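Local coordinates for glucose-binding protein (PDB 2B3F) that binds galactose and glucose and probably delivers sugar to a membrane transport system as its periplasmic binding component, at residues W224-V232 and W244-L255. Sequence-based numbering, arbitrary orientation.
Sequences WQQAVDRVV and WAAGYMTTTLKL. With GAL (beta-D-galactopyranose), chain G.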
ATOM      1  N   TRP A 224       8.635   8.713  -2.374  1.00 12.97           N
ATOM      2  CA  TRP A 224       7.773   8.817  -1.218  1.00 13.22           C
ATOM      3  C   TRP A 224       8.558   9.177   0.039  1.00 13.09           C
ATOM      4  O   TRP A 224       8.061   9.955   0.829  1.00 13.40           O
ATOM      5  CB  TRP A 224       6.910   7.561  -1.016  1.00 12.81           C
ATOM      6  CG  TRP A 224       7.626   6.338  -0.498  1.00 12.83           C
ATOM      7  CD1 TRP A 224       8.100   5.293  -1.223  1.00 12.56           C
ATOM      8  CD2 TRP A 224       7.899   6.024   0.874  1.00 12.81           C
ATOM      9  NE1 TRP A 224       8.652   4.338  -0.392  1.00 13.62           N
ATOM     10  CE2 TRP A 224       8.563   4.785   0.896  1.00 12.84           C
ATOM     11  CE3 TRP A 224       7.671   6.688   2.084  1.00 13.36           C
ATOM     12  CZ2 TRP A 224       8.987   4.191   2.088  1.00 12.02           C
ATOM     13  CZ3 TRP A 224       8.114   6.107   3.253  1.00 13.61           C
ATOM     14  CH2 TRP A 224       8.750   4.870   3.245  1.00 12.53           C
ATOM     15  N   GLN A 225       9.777   8.657   0.185  1.00 13.53           N
ATOM     16  CA  GLN A 225      10.605   8.984   1.353  1.00 13.61           C
ATOM     17  C   GLN A 225      10.968  10.470   1.376  1.00 14.18           C
ATOM     18  O   GLN A 225      10.910  11.113   2.406  1.00 14.68           O
ATOM     19  CB  GLN A 225      11.872   8.160   1.387  1.00 14.53           C
ATOM     20  CG  GLN A 225      11.648   6.632   1.514  1.00 13.22           C
ATOM     21  CD  GLN A 225      11.661   5.906   0.194  1.00 13.68           C
ATOM     22  OE1 GLN A 225      11.203   6.433  -0.842  1.00 14.24           O
ATOM     23  NE2 GLN A 225      12.211   4.679   0.198  1.00 15.55           N
ATOM     24  N   GLN A 226      11.302  11.010   0.210  1.00 14.51           N
ATOM     25  CA  GLN A 226      11.620  12.453   0.126  1.00 15.32           C
ATOM     26  C   GLN A 226      10.437  13.335   0.490  1.00 15.57           C
ATOM     27  O   GLN A 226      10.600  14.392   1.078  1.00 16.76           O
ATOM     28  CB  GLN A 226      12.125  12.808  -1.270  1.00 14.97           C
ATOM     29  CG  GLN A 226      13.523  12.329  -1.510  1.00 15.70           C
ATOM     30  CD  GLN A 226      14.059  12.705  -2.856  1.00 16.96           C
ATOM     31  OE1 GLN A 226      13.468  12.390  -3.891  1.00 16.88           O
ATOM     32  NE2 GLN A 226      15.204  13.395  -2.860  1.00 19.81           N
ATOM     33  N   ALA A 227       9.231  12.907   0.122  1.00 15.23           N
ATOM     34  CA  ALA A 227       8.033  13.639   0.513  1.00 15.45           C
ATOM     35  C   ALA A 227       7.822  13.570   2.057  1.00 15.81           C
ATOM     36  O   ALA A 227       7.453  14.553   2.691  1.00 16.25           O
ATOM     37  CB  ALA A 227       6.826  13.112  -0.228  1.00 15.71           C
ATOM     38  N   VAL A 228       8.037  12.396   2.664  1.00 15.75           N
ATOM     39  CA  VAL A 228       7.989  12.301   4.115  1.00 16.58           C
ATOM     40  C   VAL A 228       9.026  13.228   4.741  1.00 16.81           C
ATOM     41  O   VAL A 228       8.727  13.912   5.724  1.00 16.91           O
ATOM     42  CB  VAL A 228       8.191  10.829   4.624  1.00 16.27           C
ATOM     43  CG1 VAL A 228       8.286  10.795   6.160  1.00 17.08           C
ATOM     44  CG2 VAL A 228       7.027   9.960   4.143  1.00 16.94           C
ATOM     45  N   ASP A 229      10.223  13.232   4.166  1.00 17.12           N
ATOM     46  CA  ASP A 229      11.316  14.066   4.644  1.00 18.21           C
ATOM     47  C   ASP A 229      10.886  15.537   4.726  1.00 18.83           C
ATOM     48  O   ASP A 229      11.294  16.234   5.645  1.00 19.10           O
ATOM     49  CB  ASP A 229      12.533  13.955   3.721  1.00 18.26           C
ATOM     50  CG  ASP A 229      13.302  12.667   3.886  1.00 16.91           C
ATOM     51  OD1 ASP A 229      13.054  11.900   4.862  1.00 17.14           O
ATOM     52  OD2 ASP A 229      14.185  12.435   3.038  1.00 18.42           O
ATOM     53  N   ARG A 230      10.069  16.011   3.784  1.00 18.97           N
ATOM     54  CA  ARG A 230       9.609  17.406   3.825  1.00 20.02           C
ATOM     55  C   ARG A 230       8.841  17.711   5.084  1.00 20.18           C
ATOM     56  O   ARG A 230       8.969  18.797   5.649  1.00 20.41           O
ATOM     57  CB  ARG A 230       8.742  17.785   2.600  1.00 19.93           C
ATOM     58  CG  ARG A 230       9.525  17.856   1.299  1.00 21.04           C
ATOM     59  CD  ARG A 230       8.643  18.225   0.123  1.00 23.71           C
ATOM     60  NE  ARG A 230       8.113  19.569   0.279  1.00 27.36           N
ATOM     61  CZ  ARG A 230       8.763  20.673  -0.061  1.00 27.95           C
ATOM     62  NH1 ARG A 230       9.969  20.595  -0.620  1.00 28.94           N
ATOM     63  NH2 ARG A 230       8.195  21.850   0.156  1.00 29.26           N
ATOM     64  N   VAL A 231       8.024  16.766   5.533  1.00 19.27           N
ATOM     65  CA  VAL A 231       7.299  16.924   6.774  1.00 20.26           C
ATOM     66  C   VAL A 231       8.271  16.926   7.974  1.00 20.51           C
ATOM     67  O   VAL A 231       8.154  17.779   8.876  1.00 21.29           O
ATOM     68  CB  VAL A 231       6.208  15.833   6.941  1.00 19.69           C
ATOM     69  CG1 VAL A 231       5.517  15.958   8.276  1.00 19.21           C
ATOM     70  CG2 VAL A 231       5.196  15.937   5.823  1.00 19.36           C
ATOM     71  N   VAL A 232       9.215  15.989   7.987  1.00 20.93           N
ATOM     72  CA  VAL A 232      10.208  15.905   9.076  1.00 21.73           C
ATOM     73  C   VAL A 232      10.984  17.235   9.193  1.00 23.15           C
ATOM     74  O   VAL A 232      11.277  17.707  10.294  1.00 23.70           O
ATOM     75  CB  VAL A 232      11.138  14.703   8.877  1.00 22.03           C
ATOM     76  CG1 VAL A 232      12.250  14.651   9.958  1.00 21.60           C
ATOM     77  CG2 VAL A 232      10.278  13.395   8.898  1.00 20.50           C
ATOM     78  N   TRP A 244       4.071   2.340   5.765  1.00 13.30           N
ATOM     79  CA  TRP A 244       5.511   2.146   5.538  1.00 13.58           C
ATOM     80  C   TRP A 244       6.264   3.433   5.945  1.00 13.36           C
ATOM     81  O   TRP A 244       7.452   3.399   6.252  1.00 14.37           O
ATOM     82  CB  TRP A 244       5.835   1.768   4.087  1.00 13.31           C
ATOM     83  CG  TRP A 244       5.113   2.551   3.028  1.00 13.71           C
ATOM     84  CD1 TRP A 244       5.545   3.676   2.372  1.00 13.31           C
ATOM     85  CD2 TRP A 244       3.852   2.204   2.434  1.00 12.46           C
ATOM     86  NE1 TRP A 244       4.606   4.065   1.430  1.00 12.05           N
ATOM     87  CE2 TRP A 244       3.553   3.182   1.466  1.00 13.91           C
ATOM     88  CE3 TRP A 244       2.926   1.170   2.660  1.00 12.51           C
ATOM     89  CZ2 TRP A 244       2.380   3.141   0.705  1.00 12.62           C
ATOM     90  CZ3 TRP A 244       1.769   1.141   1.918  1.00 13.17           C
ATOM     91  CH2 TRP A 244       1.498   2.106   0.947  1.00 13.72           C
ATOM     92  N   ALA A 245       5.555   4.559   5.952  1.00 14.53           N
ATOM     93  CA  ALA A 245       6.142   5.849   6.408  1.00 14.79           C
ATOM     94  C   ALA A 245       6.510   5.806   7.881  1.00 15.90           C
ATOM     95  O   ALA A 245       7.553   6.321   8.259  1.00 15.86           O
ATOM     96  CB  ALA A 245       5.197   7.002   6.129  1.00 14.77           C
ATOM     97  N   ALA A 246       5.685   5.147   8.702  1.00 16.38           N
ATOM     98  CA  ALA A 246       6.017   4.974  10.111  1.00 16.56           C
ATOM     99  C   ALA A 246       7.289   4.132  10.259  1.00 17.36           C
ATOM    100  O   ALA A 246       8.165   4.477  11.056  1.00 18.27           O
ATOM    101  CB  ALA A 246       4.844   4.366  10.891  1.00 16.75           C
ATOM    102  N   GLY A 247       7.418   3.057   9.482  1.00 16.85           N
ATOM    103  CA  GLY A 247       8.627   2.240   9.486  1.00 16.50           C
ATOM    104  C   GLY A 247       9.845   3.057   9.119  1.00 16.59           C
ATOM    105  O   GLY A 247      10.878   2.958   9.754  1.00 16.85           O
ATOM    106  N   TYR A 248       9.719   3.889   8.088  1.00 16.44           N
ATOM    107  CA  TYR A 248      10.851   4.747   7.677  1.00 16.33           C
ATOM    108  C   TYR A 248      11.268   5.681   8.808  1.00 16.28           C
ATOM    109  O   TYR A 248      12.438   5.741   9.183  1.00 17.07           O
ATOM    110  CB  TYR A 248      10.454   5.533   6.436  1.00 16.08           C
ATOM    111  CG  TYR A 248      11.437   6.579   5.989  1.00 15.89           C
ATOM    112  CD1 TYR A 248      12.704   6.237   5.553  1.00 16.39           C
ATOM    113  CD2 TYR A 248      11.069   7.916   5.970  1.00 15.46           C
ATOM    114  CE1 TYR A 248      13.622   7.245   5.125  1.00 16.38           C
ATOM    115  CE2 TYR A 248      11.974   8.900   5.544  1.00 15.56           C
ATOM    116  CZ  TYR A 248      13.215   8.555   5.120  1.00 16.15           C
ATOM    117  OH  TYR A 248      14.102   9.550   4.704  1.00 17.30           O
ATOM    118  N   MET A 249      10.298   6.385   9.360  1.00 16.43           N
ATOM    119  CA  MET A 249      10.584   7.365  10.396  1.00 17.51           C
ATOM    120  C   MET A 249      11.182   6.745  11.681  1.00 18.48           C
ATOM    121  O   MET A 249      11.970   7.396  12.373  1.00 18.98           O
ATOM    122  CB  MET A 249       9.323   8.188  10.690  1.00 17.40           C
ATOM    123  CG  MET A 249       9.002   9.186   9.589  1.00 18.20           C
ATOM    124  SD  MET A 249       7.715  10.361   9.982  1.00 19.13           S
ATOM    125  CE  MET A 249       6.264   9.339   9.703  1.00 19.31           C
ATOM    126  N   THR A 250      10.798   5.511  12.017  1.00 17.99           N
ATOM    127  CA  THR A 250      11.315   4.867  13.227  1.00 18.51           C
ATOM    128  C   THR A 250      12.545   4.050  12.933  1.00 18.44           C
ATOM    129  O   THR A 250      13.579   4.279  13.540  1.00 20.42           O
ATOM    130  CB  THR A 250      10.253   3.967  13.925  1.00 18.85           C
ATOM    131  OG1 THR A 250       9.776   2.976  12.998  1.00 19.98           O
ATOM    132  CG2 THR A 250       9.089   4.787  14.438  1.00 18.47           C
ATOM    133  N   THR A 251      12.460   3.107  12.001  1.00 17.43           N
ATOM    134  CA  THR A 251      13.586   2.226  11.712  1.00 17.98           C
ATOM    135  C   THR A 251      14.785   2.963  11.119  1.00 18.39           C
ATOM    136  O   THR A 251      15.923   2.708  11.500  1.00 18.67           O
ATOM    137  CB  THR A 251      13.134   1.052  10.802  1.00 17.67           C
ATOM    138  OG1 THR A 251      12.135   0.295  11.504  1.00 18.66           O
ATOM    139  CG2 THR A 251      14.268   0.121  10.412  1.00 17.90           C
ATOM    140  N   THR A 252      14.527   3.852  10.172  1.00 18.25           N
ATOM    141  CA  THR A 252      15.617   4.530   9.469  1.00 18.44           C
ATOM    142  C   THR A 252      15.996   5.848  10.175  1.00 18.39           C
ATOM    143  O   THR A 252      17.169   6.088  10.446  1.00 19.07           O
ATOM    144  CB  THR A 252      15.259   4.736   7.963  1.00 18.24           C
ATOM    145  OG1 THR A 252      15.199   3.459   7.301  1.00 18.59           O
ATOM    146  CG2 THR A 252      16.317   5.589   7.253  1.00 18.26           C
ATOM    147  N   LEU A 253      15.016   6.687  10.467  1.00 19.03           N
ATOM    148  CA  LEU A 253      15.297   8.014  11.036  1.00 19.82           C
ATOM    149  C   LEU A 253      15.345   8.055  12.563  1.00 20.72           C
ATOM    150  O   LEU A 253      15.750   9.079  13.122  1.00 22.04           O
ATOM    151  CB  LEU A 253      14.293   9.050  10.543  1.00 18.93           C
ATOM    152  CG  LEU A 253      14.212   9.280   9.029  1.00 19.26           C
ATOM    153  CD1 LEU A 253      13.236  10.396   8.746  1.00 19.25           C
ATOM    154  CD2 LEU A 253      15.555   9.573   8.403  1.00 18.88           C
ATOM    155  N   LYS A 254      14.914   6.983  13.226  1.00 21.31           N
ATOM    156  CA  LYS A 254      14.988   6.864  14.694  1.00 21.84           C
ATOM    157  C   LYS A 254      14.152   7.917  15.442  1.00 22.59           C
ATOM    158  O   LYS A 254      14.478   8.301  16.572  1.00 23.33           O
ATOM    159  CB  LYS A 254      16.444   6.899  15.163  1.00 22.61           C
ATOM    160  CG  LYS A 254      17.367   5.936  14.474  1.00 24.13           C
ATOM    161  CD  LYS A 254      16.837   4.530  14.458  1.00 24.87           C
ATOM    162  CE  LYS A 254      17.852   3.523  13.975  1.00 27.39           C
ATOM    163  NZ  LYS A 254      18.630   4.003  12.822  1.00 33.18           N
ATOM    164  N   LEU A 255      13.059   8.362  14.821  1.00 22.06           N
ATOM    165  CA  LEU A 255      12.094   9.247  15.450  1.00 22.82           C
ATOM    166  C   LEU A 255      11.157   8.468  16.372  1.00 23.68           C
ATOM    167  O   LEU A 255      10.825   7.319  16.096  1.00 23.60           O
ATOM    168  CB  LEU A 255      11.261   9.968  14.402  1.00 22.21           C
ATOM    169  CG  LEU A 255      12.014  10.776  13.348  1.00 23.39           C
ATOM    170  CD1 LEU A 255      11.016  11.523  12.476  1.00 22.42           C
ATOM    171  CD2 LEU A 255      12.966  11.742  14.004  1.00 24.79           C
TER
HETATM  172  C1  GAL G3310       3.374  -0.740  -1.420  1.00 11.43           C
HETATM  173  C2  GAL G3310       3.865  -2.004  -0.701  1.00 12.31           C
HETATM  174  C3  GAL G3310       4.623  -1.674   0.577  1.00 11.16           C
HETATM  175  C4  GAL G3310       5.727  -0.648   0.315  1.00 12.13           C
HETATM  176  C5  GAL G3310       5.130   0.523  -0.502  1.00 12.53           C
HETATM  177  C6  GAL G3310       6.133   1.632  -0.860  1.00 11.86           C
HETATM  178  O1  GAL G3310       2.742  -1.054  -2.624  1.00 13.35           O
HETATM  179  O2  GAL G3310       2.742  -2.863  -0.446  1.00 11.86           O
HETATM  180  O3  GAL G3310       5.193  -2.854   1.124  1.00 13.91           O
HETATM  181  O4  GAL G3310       6.764  -1.308  -0.360  1.00 16.88           O
HETATM  182  O5  GAL G3310       4.519   0.077  -1.689  1.00 11.75           O
HETATM  183  O6  GAL G3310       7.025   1.191  -1.839  1.00 12.59           O
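Tyr248, on helix 244-252, pushes its side chain as a knob into a hole on helix 224-232 formed by Trp224, Gln225, Val228 and Asp229. Its CB rests 3.7 Å from CH2 of the Trp224 indole. With CG anti to the backbone N (chi1 173°), the ring extends across the neighbouring helix. CD2 then meets CG1 of Val228 near the ring plane, while the aliphatic part of Gln225 covers one face, its CG lying 4.2 Å from the ring centroid in a CH-pi contact; CG of Leu253 sits over the other. At the tip, OH donates a 2.6 Å hydrogen bond to OD1 of Asp229, taken on the syn lone pair, with carboxylate and ring planes 37° apart. Packing over the two faces restrains the ring's rotation, and the short bond holds its tip.

Beside this knob, Trp244 turns the edge of its pyrrole ring onto a face of Trp224: the planes stand at 78° and CD1 of Trp244 comes within 3.5 Å of CZ2 of Trp224. Gln225 CD lies over the opposite face of Trp224, its amide also bonded to Asp12. Toward the other end of helix 224-232, CG1 of Val228 packs 3.9 Å from CG of Met249, and CG2 of Val232 meets CD1 of Leu255 tip to tip.

Trp224 and Trp244, the first residues of the two segments, bring the aromatic cluster to the sugar. C5 of galactose lies 3.6 Å above the Trp244 ring, over its centre; Trp224 approaches C6, and its NE1 hydrogen-bonds Glu13 OE1, which also hydrogen-bonds galactose. A sugar ring laid over an aromatic face is typical of sugar-binding proteins, here in the cleft of a solute-binding protein 1 family member.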